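Local atomic coordinates of triacylglycerol lipase (Yarrowia lipolytica, PDB entry 3O0D), a protein that probably hydrolyses the ester bonds of triacylglycerols as a secreted, glycosylated lipase of the alpha/beta-hydrolase fold. Residues E54-F59 and L72-A77; E19-L24 and L183-G188. All blocks are in the same frame, centred on the assembly; numbering follows the deposited sequence.

Interaction 1: residues E54-F59 and L72-A77; sequences ELIEEF and LAVDHA
A classic beta bulge interrupts the antiparallel hairpin of strands 53-60 and 68-75 at the outer end of the central sheet. Two residues, I56 and E57, stand across from the single L72, whose carbonyl takes both amides: L72 O lies 2.8 Å from I56 N and 3.3 Å from E57 N. In return L72 N gives its hydrogen to E57 O nearly along the C=O axis. Beyond the bulge regular pairing resumes. L55 and A73 form a non-hydrogen-bonded pair, whereas E54 and V74 are a hydrogen-bonded one, with E54 N 2.9 Å from V74 O and V74 N returning the bond to E54 O. The bulge turns I56 toward strand 68-75, so its CG1 settles 3.7 Å from V74 CG2 and its CB 4.2 Å from L72 CG. On the face carrying E54, E57, L72 and V74, the last two also pack against helix 127-150, one of the helices flanking the sheet of this alpha/beta-hydrolase fold. Where strand 68-75 ends, H76 completes the contact. The carboxylate of E54 stands on an extended chain, its CG in the crowded position between N and the carbonyl carbon (chi1 63°), and E54 OE2 accepts from H76 NE2 at 2.7 Å. The bond is straight (172°) and leaves the imidazole in its ring plane, but meets the carboxylate from above, the two planes being 51° apart. V74 CG1 sits 3.5 Å above one face of the ring, toward its rim, while ND1 bonds to Y154 OH; both ring nitrogens are thus engaged, and the nearby carboxylate would probably make protonation of the imidazole easier. An alanine at E54 would remove the acceptor of NE2 and probably loosen the rotation of the H76 ring.

Interaction 2: residues E19-L24 and L183-G188; sequences EKYARL and LVVTLG
Three side chains from one face of strand 183-187, L183, V185 and L187, form a row of apolar bumps against helix 12-27, whose short segment crosses the strand at 70° with the axes 8.9 Å apart. The Y21 ring lies along this row, with V185 under its near part and L183 at its phenol end, while L187 occupies the place beside the small A22. Y21 CG is anti to the carbonyl carbon (chi1 -69°), which sets the ring in this direction. V185 puts one methyl on each part of the side chain: CG1 touches Y21 CB at 3.8 Å, and CG2 lies over one face of the ring, 4.0 Å from Y21 CG. Farther out, L183 CD2 packs obliquely, 3.5 Å from Y21 OH and 3.8 Å from Y21 CZ. The hydroxyl of this buried residue has its partner in Q80 NE2, which hydrogen-bonds to it; F17 meets the ring edge-to-face. At the other end of the row the bulk is reversed. There the strand supplies the bulk and the helix only a methyl: L187 CD2 reaches in to 3.6 Å from A22 CB. No hydrogen bond joins the two segments, so fit alone links them directly. Such packing of an N-terminal helix across the parallel strands of the central sheet fits the helix-sheet-helix layering of an alpha/beta-hydrolase, here a class 3 lipase.

Overall arrangement
Both contacts reach the same mixed sheet, interaction 1 within it and interaction 2 on its face, their centres 16 Å apart and their nearest atoms about 5 Å apart without touching. Along the chain, helix 12-27 comes first, then the hairpin of interaction 1, and strand 183-187 last, so the hairpin lies within the long span that interaction 2 brings together. Interaction 1 joins the outermost strand, 53-60, to its neighbour 68-75; strands 80-87 and 155-161 stand between that pair and strand 183-187. The hairpin contact is partly buried and local, whereas interaction 2 fixes the N-terminal helix onto the buried centre, with L187 near, but not touching, what is probably the Ser-His-Asp triad.

Interaction 1: residues E54-F59 and L72-A77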
ATOM      1  N   GLU A  54      15.192  -1.324  14.313  1.00 11.75           N
ATOM      2  CA  GLU A  54      14.585  -1.875  15.602  1.00 12.89           C
ATOM      3  C   GLU A  54      13.088  -1.865  15.517  1.00 12.79           C
ATOM      4  O   GLU A  54      12.446  -0.872  15.124  1.00 11.97           O
ATOM      5  CB  GLU A  54      15.120  -1.139  16.811  1.00 16.73           C
ATOM      6  CG  GLU A  54      14.772   0.257  16.813  1.00 22.11           C
ATOM      7  CD  GLU A  54      15.191   0.962  18.145  1.00 30.71           C
ATOM      8  OE1 GLU A  54      15.202   0.325  19.217  1.00 30.37           O
ATOM      9  OE2 GLU A  54      15.520   2.162  18.106  1.00 27.66           O
ATOM     10  N   LEU A  55      12.535  -3.039  15.876  1.00 13.43           N
ATOM     11  CA  LEU A  55      11.115  -3.216  15.992  1.00 12.91           C
ATOM     12  C   LEU A  55      10.666  -2.362  17.239  1.00 13.92           C
ATOM     13  O   LEU A  55      11.284  -2.499  18.336  1.00 16.96           O
ATOM     14  CB  LEU A  55      10.811  -4.664  16.173  1.00 15.99           C
ATOM     15  CG  LEU A  55       9.300  -4.942  16.426  1.00 15.45           C
ATOM     16  CD1 LEU A  55       8.390  -4.638  15.163  1.00 19.75           C
ATOM     17  CD2 LEU A  55       9.124  -6.370  16.893  1.00 20.30           C
ATOM     18  N   ILE A  56       9.662  -1.536  17.007  1.00 12.66           N
ATOM     19  CA  ILE A  56       9.097  -0.750  18.140  1.00 14.77           C
ATOM     20  C   ILE A  56       7.926  -1.555  18.742  1.00 15.54           C
ATOM     21  O   ILE A  56       7.901  -1.827  19.982  1.00 16.42           O
ATOM     22  CB  ILE A  56       8.712   0.689  17.754  1.00 14.47           C
ATOM     23  CG1 ILE A  56      10.023   1.461  17.335  1.00 15.52           C
ATOM     24  CG2 ILE A  56       8.003   1.383  19.022  1.00 15.21           C
ATOM     25  CD1 ILE A  56      11.297   1.129  18.192  1.00 17.81           C
ATOM     26  N   GLU A  57       6.969  -1.901  17.888  1.00 15.12           N
ATOM     27  CA  GLU A  57       5.727  -2.542  18.398  1.00 16.88           C
ATOM     28  C   GLU A  57       5.085  -3.295  17.269  1.00 17.60           C
ATOM     29  O   GLU A  57       5.027  -2.791  16.156  1.00 17.34           O
ATOM     30  CB  GLU A  57       4.732  -1.443  18.861  1.00 18.40           C
ATOM     31  CG  GLU A  57       3.545  -2.026  19.613  1.00 24.88           C
ATOM     32  CD  GLU A  57       2.775  -0.993  20.475  1.00 31.79           C
ATOM     33  OE1 GLU A  57       3.382  -0.036  21.034  1.00 34.42           O
ATOM     34  OE2 GLU A  57       1.554  -1.221  20.632  1.00 39.13           O
ATOM     35  N   GLU A  58       4.484  -4.453  17.602  1.00 17.21           N
ATOM     36  CA  GLU A  58       3.620  -5.136  16.632  1.00 19.32           C
ATOM     37  C   GLU A  58       2.148  -4.838  17.045  1.00 20.40           C
ATOM     38  O   GLU A  58       1.859  -4.482  18.213  1.00 20.75           O
ATOM     39  CB  GLU A  58       3.798  -6.623  16.760  1.00 20.79           C
ATOM     40  CG  GLU A  58       5.131  -7.210  16.545  1.00 24.40           C
ATOM     41  CD  GLU A  58       5.037  -8.743  16.513  1.00 34.46           C
ATOM     42  OE1 GLU A  58       6.073  -9.384  16.267  1.00 39.31           O
ATOM     43  OE2 GLU A  58       3.926  -9.317  16.766  1.00 38.03           O
ATOM     44  N   PHE A  59       1.226  -4.959  16.107  1.00 16.86           N
ATOM     45  CA  PHE A  59      -0.183  -4.917  16.458  1.00 18.36           C
ATOM     46  C   PHE A  59      -0.943  -6.032  15.667  1.00 19.15           C
ATOM     47  O   PHE A  59      -0.538  -6.425  14.552  1.00 17.70           O
ATOM     48  CB  PHE A  59      -0.755  -3.522  16.182  1.00 17.49           C
ATOM     49  CG  PHE A  59      -0.548  -3.006  14.741  1.00 19.46           C
ATOM     50  CD1 PHE A  59      -1.535  -3.121  13.750  1.00 16.20           C
ATOM     51  CD2 PHE A  59       0.666  -2.347  14.401  1.00 17.09           C
ATOM     52  CE1 PHE A  59      -1.351  -2.617  12.424  1.00 16.56           C
ATOM     53  CE2 PHE A  59       0.870  -1.897  13.053  1.00 15.08           C
ATOM     54  CZ  PHE A  59      -0.125  -1.993  12.111  1.00 13.98           C
ATOM     55  N   LEU A  72       5.498  -1.386  13.683  1.00 11.07           N
ATOM     56  CA  LEU A  72       6.106  -0.083  13.617  1.00 11.89           C
ATOM     57  C   LEU A  72       7.552  -0.353  13.876  1.00 10.81           C
ATOM     58  O   LEU A  72       7.959  -0.971  14.886  1.00 12.16           O
ATOM     59  CB  LEU A  72       5.479   0.791  14.734  1.00 10.94           C
ATOM     60  CG  LEU A  72       5.994   2.222  14.919  1.00 13.85           C
ATOM     61  CD1 LEU A  72       5.915   3.093  13.680  1.00 14.47           C
ATOM     62  CD2 LEU A  72       5.229   2.842  16.143  1.00 15.84           C
ATOM     63  N   ALA A  73       8.455   0.213  13.003  1.00 10.41           N
ATOM     64  CA  ALA A  73       9.895   0.016  13.280  1.00 10.77           C
ATOM     65  C   ALA A  73      10.647   1.316  12.940  1.00  9.48           C
ATOM     66  O   ALA A  73      10.085   2.191  12.267  1.00 11.69           O
ATOM     67  CB  ALA A  73      10.434  -1.098  12.349  1.00 10.65           C
ATOM     68  N   VAL A  74      11.904   1.409  13.416  1.00 11.50           N
ATOM     69  CA  VAL A  74      12.751   2.611  13.154  1.00  9.35           C
ATOM     70  C   VAL A  74      14.047   2.082  12.496  1.00  7.71           C
ATOM     71  O   VAL A  74      14.706   1.199  13.042  1.00  9.92           O
ATOM     72  CB  VAL A  74      13.098   3.304  14.458  1.00 11.43           C
ATOM     73  CG1 VAL A  74      14.035   4.521  14.119  1.00 12.03           C
ATOM     74  CG2 VAL A  74      11.794   3.834  15.097  1.00 14.04           C
ATOM     75  N   ASP A  75      14.403   2.675  11.357  1.00  9.28           N
ATOM     76  CA  ASP A  75      15.617   2.224  10.594  1.00  8.42           C
ATOM     77  C   ASP A  75      16.568   3.459  10.785  1.00  9.54           C
ATOM     78  O   ASP A  75      16.374   4.541  10.199  1.00 10.32           O
ATOM     79  CB  ASP A  75      15.252   2.075   9.170  1.00  8.56           C
ATOM     80  CG  ASP A  75      16.418   1.537   8.315  1.00 10.07           C
ATOM     81  OD1 ASP A  75      17.571   1.854   8.680  1.00 12.80           O
ATOM     82  OD2 ASP A  75      16.166   0.844   7.302  1.00 11.33           O
ATOM     83  N   HIS A  76      17.542   3.223  11.639  1.00  9.35           N
ATOM     84  CA  HIS A  76      18.586   4.210  11.955  1.00 11.94           C
ATOM     85  C   HIS A  76      19.587   4.273  10.832  1.00 13.00           C
ATOM     86  O   HIS A  76      20.420   5.222  10.823  1.00 15.11           O
ATOM     87  CB  HIS A  76      19.273   3.738  13.234  1.00 10.17           C
ATOM     88  CG  HIS A  76      18.367   3.747  14.426  1.00 12.59           C
ATOM     89  ND1 HIS A  76      17.859   4.919  14.956  1.00 12.60           N
ATOM     90  CD2 HIS A  76      17.814   2.743  15.138  1.00 18.23           C
ATOM     91  CE1 HIS A  76      17.045   4.633  15.968  1.00 14.84           C
ATOM     92  NE2 HIS A  76      17.026   3.318  16.117  1.00 16.10           N
ATOM     93  N   ALA A  77      19.612   3.294   9.916  1.00 12.12           N
ATOM     94  CA  ALA A  77      20.576   3.419   8.761  1.00 11.99           C
ATOM     95  C   ALA A  77      19.980   4.314   7.724  1.00 11.98           C
ATOM     96  O   ALA A  77      20.663   5.163   7.130  1.00 12.83           O
ATOM     97  CB  ALA A  77      20.920   2.068   8.168  1.00 11.59           C
TER

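Interaction 2: residues E19-L24 and L183-G188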
ATOM      1  N   GLU A  19      11.859  -2.820  -4.403  1.00  8.20           N
ATOM      2  CA  GLU A  19      12.113  -4.131  -3.756  1.00  8.34           C
ATOM      3  C   GLU A  19      12.205  -4.008  -2.284  1.00  7.39           C
ATOM      4  O   GLU A  19      11.695  -4.847  -1.536  1.00  7.60           O
ATOM      5  CB  GLU A  19      13.369  -4.742  -4.388  1.00  8.24           C
ATOM      6  CG  GLU A  19      13.783  -6.082  -3.768  1.00  9.29           C
ATOM      7  CD  GLU A  19      15.080  -6.616  -4.455  1.00 13.94           C
ATOM      8  OE1 GLU A  19      16.135  -5.965  -4.302  1.00 16.92           O
ATOM      9  OE2 GLU A  19      14.941  -7.649  -5.147  1.00 16.33           O
ATOM     10  N   LYS A  20      12.868  -2.938  -1.832  1.00  7.52           N
ATOM     11  CA  LYS A  20      12.925  -2.674  -0.401  1.00  6.34           C
ATOM     12  C   LYS A  20      11.551  -2.658   0.313  1.00  6.24           C
ATOM     13  O   LYS A  20      11.412  -3.381   1.370  1.00  9.13           O
ATOM     14  CB  LYS A  20      13.675  -1.339  -0.134  1.00  8.10           C
ATOM     15  CG  LYS A  20      13.538  -0.936   1.339  1.00  8.86           C
ATOM     16  CD  LYS A  20      14.330   0.413   1.493  1.00 12.21           C
ATOM     17  CE  LYS A  20      14.003   1.017   2.852  1.00 12.50           C
ATOM     18  NZ  LYS A  20      14.775   2.300   3.062  1.00 12.14           N
ATOM     19  N   TYR A  21      10.617  -1.934  -0.296  1.00  6.83           N
ATOM     20  CA  TYR A  21       9.256  -1.786   0.334  1.00  8.73           C
ATOM     21  C   TYR A  21       8.542  -3.149   0.148  1.00 10.24           C
ATOM     22  O   TYR A  21       7.803  -3.641   1.078  1.00 10.64           O
ATOM     23  CB  TYR A  21       8.450  -0.537  -0.120  1.00  8.69           C
ATOM     24  CG  TYR A  21       9.179   0.648   0.460  1.00 10.87           C
ATOM     25  CD1 TYR A  21       9.013   0.991   1.815  1.00 11.86           C
ATOM     26  CD2 TYR A  21      10.117   1.319  -0.300  1.00 10.41           C
ATOM     27  CE1 TYR A  21       9.732   1.963   2.388  1.00 12.80           C
ATOM     28  CE2 TYR A  21      10.868   2.337   0.311  1.00 13.80           C
ATOM     29  CZ  TYR A  21      10.663   2.618   1.640  1.00 12.34           C
ATOM     30  OH  TYR A  21      11.396   3.608   2.238  1.00 16.12           O
ATOM     31  N   ALA A  22       8.804  -3.846  -0.936  1.00  8.44           N
ATOM     32  CA  ALA A  22       8.194  -5.157  -0.983  1.00  9.87           C
ATOM     33  C   ALA A  22       8.643  -6.056   0.150  1.00  9.74           C
ATOM     34  O   ALA A  22       7.871  -6.856   0.680  1.00  9.13           O
ATOM     35  CB  ALA A  22       8.491  -5.872  -2.390  1.00  7.85           C
ATOM     36  N   ARG A  23       9.920  -5.999   0.490  1.00  7.34           N
ATOM     37  CA  ARG A  23      10.400  -6.779   1.581  1.00  6.07           C
ATOM     38  C   ARG A  23       9.793  -6.347   2.936  1.00  8.45           C
ATOM     39  O   ARG A  23       9.444  -7.152   3.690  1.00  8.70           O
ATOM     40  CB  ARG A  23      11.916  -6.742   1.735  1.00  6.71           C
ATOM     41  CG  ARG A  23      12.740  -7.221   0.563  1.00  7.72           C
ATOM     42  CD  ARG A  23      14.183  -7.361   1.015  1.00 13.08           C
ATOM     43  NE  ARG A  23      15.128  -7.518  -0.056  1.00 14.08           N
ATOM     44  CZ  ARG A  23      15.374  -8.641  -0.685  1.00 15.40           C
ATOM     45  NH1 ARG A  23      14.771  -9.753  -0.368  1.00 16.62           N
ATOM     46  NH2 ARG A  23      16.267  -8.633  -1.629  1.00 20.74           N
ATOM     47  N   LEU A  24       9.723  -5.065   3.194  1.00  8.41           N
ATOM     48  CA  LEU A  24       9.168  -4.591   4.453  1.00  9.59           C
ATOM     49  C   LEU A  24       7.696  -5.065   4.556  1.00  8.36           C
ATOM     50  O   LEU A  24       7.250  -5.433   5.679  1.00 11.38           O
ATOM     51  CB  LEU A  24       9.208  -3.069   4.564  1.00  9.56           C
ATOM     52  CG  LEU A  24      10.673  -2.672   4.855  1.00  9.54           C
ATOM     53  CD1 LEU A  24      10.771  -1.110   4.566  1.00 12.58           C
ATOM     54  CD2 LEU A  24      11.289  -3.005   6.286  1.00 10.47           C
ATOM     55  N   LEU A 183       6.149   8.990   2.951  1.00  9.78           N
ATOM     56  CA  LEU A 183       6.266   8.176   1.698  1.00  9.35           C
ATOM     57  C   LEU A 183       5.269   7.028   1.814  1.00  7.37           C
ATOM     58  O   LEU A 183       5.209   6.434   2.835  1.00 11.88           O
ATOM     59  CB  LEU A 183       7.710   7.588   1.676  1.00  9.52           C
ATOM     60  CG  LEU A 183       7.901   6.612   0.479  1.00  9.93           C
ATOM     61  CD1 LEU A 183       7.670   7.125  -0.976  1.00 12.35           C
ATOM     62  CD2 LEU A 183       9.338   6.049   0.745  1.00 15.73           C
ATOM     63  N   VAL A 184       4.510   6.802   0.742  1.00 10.60           N
ATOM     64  CA  VAL A 184       3.457   5.708   0.759  1.00  9.28           C
ATOM     65  C   VAL A 184       3.807   4.795  -0.416  1.00  7.26           C
ATOM     66  O   VAL A 184       3.927   5.271  -1.560  1.00 10.79           O
ATOM     67  CB  VAL A 184       2.109   6.350   0.496  1.00 11.20           C
ATOM     68  CG1 VAL A 184       1.046   5.280   0.380  1.00 13.66           C
ATOM     69  CG2 VAL A 184       1.747   7.242   1.665  1.00 17.10           C
ATOM     70  N   VAL A 185       3.999   3.522  -0.103  1.00  8.91           N
ATOM     71  CA  VAL A 185       4.229   2.594  -1.246  1.00  7.70           C
ATOM     72  C   VAL A 185       3.239   1.440  -0.927  1.00  7.18           C
ATOM     73  O   VAL A 185       3.344   0.813   0.120  1.00 11.17           O
ATOM     74  CB  VAL A 185       5.644   1.988  -1.201  1.00  8.70           C
ATOM     75  CG1 VAL A 185       5.808   0.939  -2.362  1.00  9.69           C
ATOM     76  CG2 VAL A 185       6.728   3.172  -1.445  1.00  8.76           C
ATOM     77  N   THR A 186       2.410   1.127  -1.899  1.00  9.28           N
ATOM     78  CA  THR A 186       1.466   0.011  -1.640  1.00 10.12           C
ATOM     79  C   THR A 186       1.782  -1.081  -2.665  1.00  9.14           C
ATOM     80  O   THR A 186       2.288  -0.775  -3.746  1.00  9.90           O
ATOM     81  CB  THR A 186      -0.001   0.515  -1.802  1.00  7.84           C
ATOM     82  OG1 THR A 186      -0.350   0.741  -3.134  1.00 10.41           O
ATOM     83  CG2 THR A 186      -0.248   1.875  -1.013  1.00 14.39           C
ATOM     84  N   LEU A 187       1.379  -2.321  -2.358  1.00  8.22           N
ATOM     85  CA  LEU A 187       1.600  -3.433  -3.324  1.00  7.36           C
ATOM     86  C   LEU A 187       0.290  -4.208  -3.386  1.00  7.14           C
ATOM     87  O   LEU A 187      -0.249  -4.605  -2.335  1.00 10.75           O
ATOM     88  CB  LEU A 187       2.710  -4.330  -2.796  1.00  7.87           C
ATOM     89  CG  LEU A 187       4.061  -3.562  -2.602  1.00  8.62           C
ATOM     90  CD1 LEU A 187       4.336  -3.315  -1.081  1.00  9.84           C
ATOM     91  CD2 LEU A 187       5.263  -4.509  -3.104  1.00 10.51           C
ATOM     92  N   GLY A 188      -0.174  -4.436  -4.613  1.00  9.19           N
ATOM     93  CA  GLY A 188      -1.327  -5.307  -4.801  1.00  8.51           C
ATOM     94  C   GLY A 188      -2.570  -4.588  -4.148  1.00 11.19           C
ATOM     95  O   GLY A 188      -3.406  -5.273  -3.528  1.00 10.72           O
TER